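Local structure of STM4351 (Salmonella enterica, 2Y7I) at residues R6-G11 with A38-M43; S13-P18 with Y139-N144; A17-V22 with V161-K166. The protein binds arginine with high specificity as a periplasmic solute-binding protein, probably serving its capture for uptake into the cell. One frame throughout, in Å; residues are numbered along the deposited sequence.

Contact 1: residues R6-G11 with A38-M43; sequences RTLHFG and AVCKEM. With ZN (zinc ion), chain E.
His9 ND1 is the best-held polar atom, gripped by a single short bond of 2.1 Å to a zinc ion. The ion also takes water 1 at 2.2 Å and Asp67 OD2, so three ligands can be identified. This imidazole leaves the strand on the side turned from helix 31-42, whereas Arg6, Leu8 and Phe10 direct their CB atoms toward it. Leu8, with CG anti to the backbone N (chi1 -161°), brings CD2 to 3.9 Å from Cys40 SG and 4.0 Å from Met43 CE. Cys40 SG also meets Phe10 at the ring edge, 3.7 Å from CE1; its line to the centroid lies 80° off the ring normal, a sulfur-aromatic contact made near the ring plane. Met43, bent at chi3 (57°), carries its methyl across Arg6 at roughly a right angle, with CE 3.8 Å from NH2. The Arg6 guanidinium has its charge partner elsewhere, in a salt bridge from NH1 to Glu205. Helix 31-42 lies in the connection between parallel neighbours 7-12 and 46-51, a beta-alpha-beta crossover that also carries the short hairpin 21-29. Since no hydrogen bond spans the two segments, apolar and sulfur contacts join them, while metal chemistry is kept to the other side of the strand.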
loop_
_atom_site.group_PDB
_atom_site.type_symbol
_atom_site.label_atom_id
_atom_site.label_comp_id
_atom_site.label_asym_id
_atom_site.label_seq_id
_atom_site.Cartn_x
_atom_site.Cartn_y
_atom_site.Cartn_z
ATOM N N ARG A 6 14.513 21.039 -3.587
ATOM C CA ARG A 6 14.043 20.695 -4.925
ATOM C C ARG A 6 12.515 20.643 -4.911
ATOM O O ARG A 6 11.909 20.221 -3.920
ATOM C CB ARG A 6 14.649 19.368 -5.411
ATOM C CG ARG A 6 14.206 18.133 -4.639
ATOM C CD ARG A 6 14.978 16.866 -5.042
ATOM N NE ARG A 6 14.606 16.359 -6.364
ATOM C CZ ARG A 6 14.655 15.075 -6.711
ATOM N NH1 ARG A 6 15.045 14.159 -5.832
ATOM N NH2 ARG A 6 14.307 14.701 -7.934
ATOM N N THR A 7 11.900 21.108 -5.996
ATOM C CA THR A 7 10.453 21.181 -6.084
ATOM C C THR A 7 9.972 20.414 -7.307
ATOM O O THR A 7 10.341 20.731 -8.440
ATOM C CB THR A 7 9.944 22.652 -6.108
ATOM O OG1 THR A 7 10.355 23.312 -4.908
ATOM C CG2 THR A 7 8.419 22.705 -6.193
ATOM N N LEU A 8 9.154 19.397 -7.050
ATOM C CA LEU A 8 8.583 18.563 -8.084
ATOM C C LEU A 8 7.240 19.157 -8.515
ATOM O O LEU A 8 6.322 19.318 -7.695
ATOM C CB LEU A 8 8.415 17.141 -7.544
ATOM C CG LEU A 8 8.241 15.950 -8.482
ATOM C CD1 LEU A 8 9.368 15.891 -9.515
ATOM C CD2 LEU A 8 8.214 14.661 -7.654
ATOM N N HIS A 9 7.144 19.505 -9.799
ATOM C CA HIS A 9 5.960 20.175 -10.340
ATOM C C HIS A 9 5.010 19.139 -10.941
ATOM O O HIS A 9 5.358 18.476 -11.915
ATOM C CB HIS A 9 6.366 21.230 -11.382
ATOM C CG HIS A 9 7.324 22.262 -10.862
ATOM N ND1 HIS A 9 8.692 22.146 -10.993
ATOM C CD2 HIS A 9 7.109 23.427 -10.205
ATOM C CE1 HIS A 9 9.277 23.197 -10.441
ATOM N NE2 HIS A 9 8.340 23.987 -9.954
ATOM N N PHE A 10 3.831 18.998 -10.338
ATOM C CA PHE A 10 2.802 18.070 -10.796
ATOM C C PHE A 10 1.719 18.820 -11.539
ATOM O O PHE A 10 1.328 19.913 -11.135
ATOM C CB PHE A 10 2.128 17.378 -9.615
ATOM C CG PHE A 10 2.909 16.237 -9.038
ATOM C CD1 PHE A 10 3.875 16.467 -8.061
ATOM C CD2 PHE A 10 2.653 14.924 -9.441
ATOM C CE1 PHE A 10 4.593 15.392 -7.499
ATOM C CE2 PHE A 10 3.372 13.843 -8.888
ATOM C CZ PHE A 10 4.340 14.082 -7.921
ATOM N N GLY A 11 1.238 18.222 -12.623
ATOM C CA GLY A 11 0.039 18.694 -13.301
ATOM C C GLY A 11 -1.096 17.774 -12.906
ATOM O O GLY A 11 -0.899 16.561 -12.767
ATOM N N ALA A 38 3.198 12.653 -0.121
ATOM C CA ALA A 38 3.938 11.593 0.564
ATOM C C ALA A 38 5.150 11.153 -0.265
ATOM O O ALA A 38 6.243 10.950 0.273
ATOM C CB ALA A 38 3.009 10.400 0.876
ATOM N N VAL A 39 4.950 11.018 -1.575
ATOM C CA VAL A 39 6.046 10.724 -2.510
ATOM C C VAL A 39 7.131 11.815 -2.460
ATOM O O VAL A 39 8.322 11.503 -2.321
ATOM C CB VAL A 39 5.515 10.527 -3.947
ATOM C CG1 VAL A 39 6.666 10.468 -4.983
ATOM C CG2 VAL A 39 4.661 9.269 -4.011
ATOM N N CYS A 40 6.718 13.079 -2.551
ATOM C CA CYS A 40 7.652 14.210 -2.415
ATOM C C CYS A 40 8.435 14.209 -1.094
ATOM O O CYS A 40 9.655 14.464 -1.088
ATOM C CB CYS A 40 6.930 15.543 -2.615
ATOM S SG CYS A 40 6.499 15.778 -4.335
ATOM N N LYS A 41 7.749 13.916 0.012
ATOM C CA LYS A 41 8.426 13.834 1.310
ATOM C C LYS A 41 9.525 12.765 1.304
ATOM O O LYS A 41 10.638 13.019 1.762
ATOM C CB LYS A 41 7.435 13.614 2.459
ATOM C CG LYS A 41 8.088 13.719 3.839
ATOM C CD LYS A 41 7.055 13.789 4.952
ATOM C CE LYS A 41 7.735 14.057 6.293
ATOM N NZ LYS A 41 6.757 14.143 7.414
ATOM N N GLU A 42 9.222 11.584 0.759
ATOM C CA GLU A 42 10.224 10.507 0.638
ATOM C C GLU A 42 11.383 10.896 -0.272
ATOM O O GLU A 42 12.499 10.407 -0.112
ATOM C CB GLU A 42 9.596 9.201 0.134
ATOM C CG GLU A 42 8.718 8.467 1.137
ATOM C CD GLU A 42 9.473 7.956 2.367
ATOM O OE1 GLU A 42 10.721 7.900 2.353
ATOM O OE2 GLU A 42 8.794 7.615 3.360
ATOM N N MET A 43 11.115 11.792 -1.218
ATOM C CA MET A 43 12.136 12.260 -2.154
ATOM C C MET A 43 12.871 13.505 -1.643
ATOM O O MET A 43 13.727 14.055 -2.346
ATOM C CB MET A 43 11.506 12.543 -3.516
ATOM C CG MET A 43 11.014 11.282 -4.244
ATOM S SD MET A 43 10.215 11.631 -5.817
ATOM C CE MET A 43 11.496 12.525 -6.693
HETATM ZN ZN ZN E . 9.892 20.978 -12.214
HETATM O O HOH W 1 8.966 21.595 -14.060
#

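Contact 2: residues S13-P18 with Y139-N144; sequences SATYAP and YDSYLN. With ZN (zinc ion), chain D; ARG (arginine), chain C.
Tyr16 turns one side of its ring to both the bound arginine and Tyr142 at the start of helix 142-150. Its CB lies 3.6 Å from CZ of the ligand guanidinium, and a chi1 of -143°, well away from a staggered position, swings the ring out alongside the ligand. Along one margin Tyr16 CD2 meets ligand NE at 3.4 Å and Tyr16 CE2 meets ligand CD at 3.7 Å, ligand CD lying over that face, toward its rim. Along the other margin, on the same side of the ring plane, Tyr16 CE1 comes within 3.3 Å of Tyr142 CD2; the two tyrosines point the same way, their planes inclined at 32°, an oblique pair. At the tip, Tyr16 OH is hydrogen-bonded to Asp160 OD2, and Tyr142 OH to Phe158 O. In this two-lobed periplasmic binding fold, residues 13-18 follow strand 7-12 of one sheet and residues 139-144 run from the end of strand 135-139 of the other into helix 142-150, so the tyrosine pair reaches across the arginine cleft. Beside it, Thr15 CG2 touches Ser141 OG at 3.3 Å. Ser141 is the N-cap of the helix, and its OG accepts from Leu143 N at 3.2 Å, with a bent N-H...O angle of 135°. Water 2 bridges the segments by donating to Asp140 O and bonding to Ser13 OG, while Ser13 O accepts from ligand NH2 at 2.9 Å. Asp140 OD2 and Asp55 both bind a zinc ion.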
loop_
_atom_site.group_PDB
_atom_site.type_symbol
_atom_site.label_atom_id
_atom_site.label_comp_id
_atom_site.label_asym_id
_atom_site.label_seq_id
_atom_site.Cartn_x
_atom_site.Cartn_y
_atom_site.Cartn_z
ATOM N N SER A 13 -5.876 17.680 -12.838
ATOM C CA SER A 13 -7.162 18.283 -13.161
ATOM C C SER A 13 -8.079 18.103 -11.968
ATOM O O SER A 13 -8.643 17.020 -11.765
ATOM C CB SER A 13 -7.788 17.623 -14.385
ATOM O OG SER A 13 -8.968 18.317 -14.745
ATOM N N ALA A 14 -8.210 19.170 -11.183
ATOM C CA ALA A 14 -8.902 19.137 -9.895
ATOM C C ALA A 14 -10.423 19.278 -10.025
ATOM O O ALA A 14 -11.035 20.130 -9.384
ATOM C CB ALA A 14 -8.332 20.217 -8.979
ATOM N N THR A 15 -11.008 18.397 -10.835
ATOM C CA THR A 15 -12.427 18.381 -11.184
ATOM C C THR A 15 -13.084 17.093 -10.691
ATOM O O THR A 15 -14.241 16.795 -11.031
ATOM C CB THR A 15 -12.572 18.391 -12.738
ATOM O OG1 THR A 15 -11.778 17.324 -13.302
ATOM C CG2 THR A 15 -12.088 19.707 -13.310
ATOM N N TYR A 16 -12.344 16.329 -9.883
ATOM C CA TYR A 16 -12.600 14.896 -9.732
ATOM C C TYR A 16 -12.452 14.381 -8.293
ATOM O O TYR A 16 -11.642 13.502 -8.034
ATOM C CB TYR A 16 -11.648 14.131 -10.685
ATOM C CG TYR A 16 -12.232 12.884 -11.343
ATOM C CD1 TYR A 16 -13.458 12.929 -12.008
ATOM C CD2 TYR A 16 -11.537 11.666 -11.322
ATOM C CE1 TYR A 16 -13.998 11.791 -12.614
ATOM C CE2 TYR A 16 -12.067 10.522 -11.923
ATOM C CZ TYR A 16 -13.298 10.597 -12.573
ATOM O OH TYR A 16 -13.834 9.482 -13.188
ATOM N N ALA A 17 -13.236 14.924 -7.361
ATOM C CA ALA A 17 -13.265 14.411 -5.988
ATOM C C ALA A 17 -13.643 12.938 -6.029
ATOM O O ALA A 17 -14.507 12.564 -6.828
ATOM C CB ALA A 17 -14.287 15.192 -5.136
ATOM N N PRO A 18 -13.022 12.096 -5.170
ATOM C CA PRO A 18 -12.051 12.402 -4.106
ATOM C C PRO A 18 -10.573 12.321 -4.523
ATOM O O PRO A 18 -9.699 12.385 -3.654
ATOM C CB PRO A 18 -12.317 11.276 -3.097
ATOM C CG PRO A 18 -12.586 10.091 -3.990
ATOM C CD PRO A 18 -13.350 10.654 -5.190
ATOM N N TYR A 139 -16.851 17.059 -22.173
ATOM C CA TYR A 139 -16.635 18.216 -21.304
ATOM C C TYR A 139 -15.182 18.220 -20.863
ATOM O O TYR A 139 -14.595 17.157 -20.688
ATOM C CB TYR A 139 -17.509 18.091 -20.045
ATOM C CG TYR A 139 -18.989 18.211 -20.320
ATOM C CD1 TYR A 139 -19.754 17.087 -20.641
ATOM C CD2 TYR A 139 -19.622 19.452 -20.269
ATOM C CE1 TYR A 139 -21.118 17.200 -20.913
ATOM C CE2 TYR A 139 -21.000 19.577 -20.523
ATOM C CZ TYR A 139 -21.732 18.447 -20.853
ATOM O OH TYR A 139 -23.074 18.585 -21.110
ATOM N N ASP A 140 -14.601 19.402 -20.655
ATOM C CA ASP A 140 -13.298 19.463 -19.983
ATOM C C ASP A 140 -13.385 19.529 -18.453
ATOM O O ASP A 140 -12.406 19.858 -17.772
ATOM C CB ASP A 140 -12.418 20.585 -20.555
ATOM C CG ASP A 140 -11.690 20.149 -21.805
ATOM O OD1 ASP A 140 -12.086 19.108 -22.371
ATOM O OD2 ASP A 140 -10.733 20.816 -22.237
ATOM N N SER A 141 -14.561 19.237 -17.909
ATOM C CA SER A 141 -14.723 19.198 -16.457
ATOM C C SER A 141 -15.995 18.467 -16.081
ATOM O O SER A 141 -17.081 18.868 -16.506
ATOM C CB SER A 141 -14.766 20.621 -15.891
ATOM O OG SER A 141 -15.076 20.601 -14.509
ATOM N N TYR A 142 -15.851 17.402 -15.288
ATOM C CA TYR A 142 -17.012 16.703 -14.738
ATOM C C TYR A 142 -17.978 17.664 -14.034
ATOM O O TYR A 142 -19.184 17.438 -14.044
ATOM C CB TYR A 142 -16.597 15.475 -13.884
ATOM C CG TYR A 142 -16.370 14.243 -14.741
ATOM C CD1 TYR A 142 -17.446 13.546 -15.281
ATOM C CD2 TYR A 142 -15.079 13.788 -15.036
ATOM C CE1 TYR A 142 -17.254 12.420 -16.097
ATOM C CE2 TYR A 142 -14.872 12.652 -15.841
ATOM C CZ TYR A 142 -15.970 11.975 -16.375
ATOM O OH TYR A 142 -15.790 10.875 -17.212
ATOM N N LEU A 143 -17.472 18.774 -13.494
ATOM C CA LEU A 143 -18.349 19.760 -12.843
ATOM C C LEU A 143 -19.395 20.367 -13.801
ATOM O O LEU A 143 -20.570 20.528 -13.448
ATOM C CB LEU A 143 -17.546 20.883 -12.157
ATOM C CG LEU A 143 -16.321 20.603 -11.269
ATOM C CD1 LEU A 143 -15.961 21.845 -10.431
ATOM C CD2 LEU A 143 -16.478 19.376 -10.368
ATOM N N ASN A 144 -18.968 20.704 -15.014
ATOM C CA ASN A 144 -19.903 21.198 -16.028
ATOM C C ASN A 144 -20.879 20.114 -16.488
ATOM O O ASN A 144 -22.029 20.400 -16.819
ATOM C CB ASN A 144 -19.133 21.730 -17.230
ATOM C CG ASN A 144 -18.206 22.873 -16.864
ATOM O OD1 ASN A 144 -16.999 22.782 -17.043
ATOM N ND2 ASN A 144 -18.772 23.951 -16.341
HETATM ZN ZN ZN D . -9.840 20.158 -23.717
HETATM N N ARG C . -9.858 7.323 -14.626
HETATM C CA ARG C . -10.327 7.980 -15.886
HETATM C C ARG C . -9.206 7.972 -16.918
HETATM O O ARG C . -9.376 8.495 -18.017
HETATM C CB ARG C . -10.795 9.426 -15.618
HETATM C CG ARG C . -9.747 10.305 -14.912
HETATM C CD ARG C . -10.187 11.763 -14.796
HETATM N NE ARG C . -9.329 12.471 -13.841
HETATM C CZ ARG C . -9.428 13.763 -13.533
HETATM N NH1 ARG C . -10.350 14.542 -14.103
HETATM N NH2 ARG C . -8.597 14.278 -12.652
HETATM O OXT ARG C . -8.099 7.462 -16.661
HETATM O O HOH W 2 -10.555 18.126 -16.990
#

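Contact 3: residues A17-V22 with V161-K166; sequences APYEFV and VAAIGK. With ARG (arginine), chain C.
Lys166, Ala17 and Ala162 bury the most surface here, and each meets its partners differently. Lys166 starts with CG anti to the backbone N, then bends at chi2 (87°) and again at chi4 (79°), which lays its aliphatic part along the Ala17 methyl: CE is 3.8 Å from Ala17 CB, and CG is about as close. Lys166 NZ ends 5.2 Å from the centroid of the Phe21 ring, a long cation-pi approach that is at most a weak attraction. Ala17 contributes its carbonyl as well. Its O receives a CA-H...O contact from Ala163, 3.2 Å from CA with 150° at the hydrogen, and a hydrogen bond of 2.7 Å from water 3, which also donates to Ala163 O. The following peptide bond, to Pro18, is cis, and the proline ring sets CD 3.8 Å from Ala162 O. Helix 161-168 follows directly on strand 156-160 of one lobe of the solute-binding fold, while residues 17-22 continue the loop after strand 7-12 of the other into strand 21-22; the contact thus joins the two lobes beside the ligand. Ala162 points its methyl toward this loop, its CB 3.6 Å from Tyr19 OH. Water 4 completes that corner, hydrogen-bonded to the same hydroxyl and accepting from Ala162 N in the first turn of the helix. Phe227 packs on Ala162 too, and the Tyr19 ring meets that of Tyr16. Glu20, next after Tyr19, accepts with OE2 a hydrogen bond of 2.8 Å from NH2 of the bound arginine, where a carboxylate would probably favour a guanidinium.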
loop_
_atom_site.group_PDB
_atom_site.type_symbol
_atom_site.label_atom_id
_atom_site.label_comp_id
_atom_site.label_asym_id
_atom_site.label_seq_id
_atom_site.Cartn_x
_atom_site.Cartn_y
_atom_site.Cartn_z
ATOM N N ALA A 17 -13.236 14.924 -7.361
ATOM C CA ALA A 17 -13.265 14.411 -5.988
ATOM C C ALA A 17 -13.643 12.938 -6.029
ATOM O O ALA A 17 -14.507 12.564 -6.828
ATOM C CB ALA A 17 -14.287 15.192 -5.136
ATOM N N PRO A 18 -13.022 12.096 -5.170
ATOM C CA PRO A 18 -12.051 12.402 -4.106
ATOM C C PRO A 18 -10.573 12.321 -4.523
ATOM O O PRO A 18 -9.699 12.385 -3.654
ATOM C CB PRO A 18 -12.317 11.276 -3.097
ATOM C CG PRO A 18 -12.586 10.091 -3.990
ATOM C CD PRO A 18 -13.350 10.654 -5.190
ATOM N N TYR A 19 -10.301 12.125 -5.809
ATOM C CA TYR A 19 -8.925 12.031 -6.307
ATOM C C TYR A 19 -8.214 13.393 -6.190
ATOM O O TYR A 19 -7.164 13.497 -5.575
ATOM C CB TYR A 19 -8.921 11.543 -7.759
ATOM C CG TYR A 19 -9.552 10.175 -7.962
ATOM C CD1 TYR A 19 -8.824 9.014 -7.726
ATOM C CD2 TYR A 19 -10.890 10.046 -8.363
ATOM C CE1 TYR A 19 -9.396 7.756 -7.899
ATOM C CE2 TYR A 19 -11.464 8.798 -8.546
ATOM C CZ TYR A 19 -10.716 7.665 -8.309
ATOM O OH TYR A 19 -11.272 6.425 -8.477
ATOM N N GLU A 20 -8.815 14.428 -6.778
ATOM C CA GLU A 20 -8.313 15.801 -6.690
ATOM C C GLU A 20 -9.450 16.753 -6.966
ATOM O O GLU A 20 -10.237 16.545 -7.896
ATOM C CB GLU A 20 -7.166 16.076 -7.676
ATOM C CG GLU A 20 -7.449 15.606 -9.110
ATOM C CD GLU A 20 -6.903 14.229 -9.367
ATOM O OE1 GLU A 20 -5.868 13.909 -8.747
ATOM O OE2 GLU A 20 -7.497 13.469 -10.173
ATOM N N PHE A 21 -9.537 17.783 -6.128
ATOM C CA PHE A 21 -10.581 18.783 -6.212
ATOM C C PHE A 21 -10.163 20.023 -5.426
ATOM O O PHE A 21 -9.096 20.044 -4.796
ATOM C CB PHE A 21 -11.932 18.217 -5.734
ATOM C CG PHE A 21 -11.972 17.836 -4.271
ATOM C CD1 PHE A 21 -11.451 16.615 -3.837
ATOM C CD2 PHE A 21 -12.582 18.676 -3.339
ATOM C CE1 PHE A 21 -11.515 16.246 -2.499
ATOM C CE2 PHE A 21 -12.641 18.324 -1.995
ATOM C CZ PHE A 21 -12.106 17.097 -1.574
ATOM N N VAL A 22 -10.992 21.056 -5.483
ATOM C CA VAL A 22 -10.660 22.338 -4.880
ATOM C C VAL A 22 -11.568 22.525 -3.674
ATOM O O VAL A 22 -12.781 22.339 -3.773
ATOM C CB VAL A 22 -10.814 23.501 -5.901
ATOM C CG1 VAL A 22 -10.356 24.820 -5.308
ATOM C CG2 VAL A 22 -9.994 23.206 -7.159
ATOM N N VAL A 161 -16.462 5.147 -10.442
ATOM C CA VAL A 161 -17.437 4.917 -9.377
ATOM C C VAL A 161 -17.200 5.780 -8.139
ATOM O O VAL A 161 -18.159 6.293 -7.567
ATOM C CB VAL A 161 -17.646 3.392 -9.040
ATOM C CG1 VAL A 161 -16.363 2.735 -8.522
ATOM C CG2 VAL A 161 -18.813 3.205 -8.081
ATOM N N ALA A 162 -15.931 5.967 -7.753
ATOM C CA ALA A 162 -15.598 6.791 -6.588
ATOM C C ALA A 162 -16.027 8.244 -6.777
ATOM O O ALA A 162 -16.581 8.868 -5.858
ATOM C CB ALA A 162 -14.080 6.705 -6.262
ATOM N N ALA A 163 -15.779 8.777 -7.969
ATOM C CA ALA A 163 -16.089 10.172 -8.270
ATOM C C ALA A 163 -17.597 10.390 -8.324
ATOM O O ALA A 163 -18.116 11.333 -7.726
ATOM C CB ALA A 163 -15.438 10.589 -9.579
ATOM N N ILE A 164 -18.292 9.497 -9.021
ATOM C CA ILE A 164 -19.757 9.566 -9.136
ATOM C C ILE A 164 -20.386 9.382 -7.754
ATOM O O ILE A 164 -21.285 10.144 -7.350
ATOM C CB ILE A 164 -20.288 8.499 -10.135
ATOM C CG1 ILE A 164 -19.763 8.706 -11.583
ATOM C CG2 ILE A 164 -21.817 8.345 -10.058
ATOM C CD1 ILE A 164 -19.721 10.113 -12.087
ATOM N N GLY A 165 -19.896 8.382 -7.023
ATOM C CA GLY A 165 -20.361 8.101 -5.663
ATOM C C GLY A 165 -20.241 9.318 -4.774
ATOM O O GLY A 165 -21.165 9.648 -4.012
ATOM N N LYS A 166 -19.105 10.006 -4.875
ATOM C CA LYS A 166 -18.882 11.216 -4.086
ATOM C C LYS A 166 -19.911 12.307 -4.418
ATOM O O LYS A 166 -20.502 12.905 -3.522
ATOM C CB LYS A 166 -17.438 11.711 -4.267
ATOM C CG LYS A 166 -17.129 13.049 -3.629
ATOM C CD LYS A 166 -16.699 12.895 -2.173
ATOM C CE LYS A 166 -15.744 14.021 -1.772
ATOM N NZ LYS A 166 -16.483 15.285 -1.478
HETATM N N ARG C . -9.858 7.323 -14.626
HETATM C CA ARG C . -10.327 7.980 -15.886
HETATM C C ARG C . -9.206 7.972 -16.918
HETATM O O ARG C . -9.376 8.495 -18.017
HETATM C CB ARG C . -10.795 9.426 -15.618
HETATM C CG ARG C . -9.747 10.305 -14.912
HETATM C CD ARG C . -10.187 11.763 -14.796
HETATM N NE ARG C . -9.329 12.471 -13.841
HETATM C CZ ARG C . -9.428 13.763 -13.533
HETATM N NH1 ARG C . -10.350 14.542 -14.103
HETATM N NH2 ARG C . -8.597 14.278 -12.652
HETATM O OXT ARG C . -8.099 7.462 -16.661
HETATM O O HOH W 3 -16.711 13.754 -7.754
HETATM O O HOH W 4 -13.311 4.526 -8.404
#

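In the fold
Contact 1 is the most buried of the three, with four of its five touching residues enclosed, yet it lies about 19 Å from the centre of the chain, measured from its own centre. It holds together elements of one lobe and is apolar and sulfur-rich. Contacts 2 and 3 are only partly buried, sit near the middle of the chain with centres about 9 Å apart, and join the two lobes by direct side-chain and backbone contacts supplemented by bridging waters, with the arginine held on the 13-22 side of both. They share Ala17 and Pro18, and Tyr16 CE1 packs 3.6 Å from Ala163 CB between them. Residues 6-11 lead almost directly into 13-18, so contact 1's strand feeds the loop used by both.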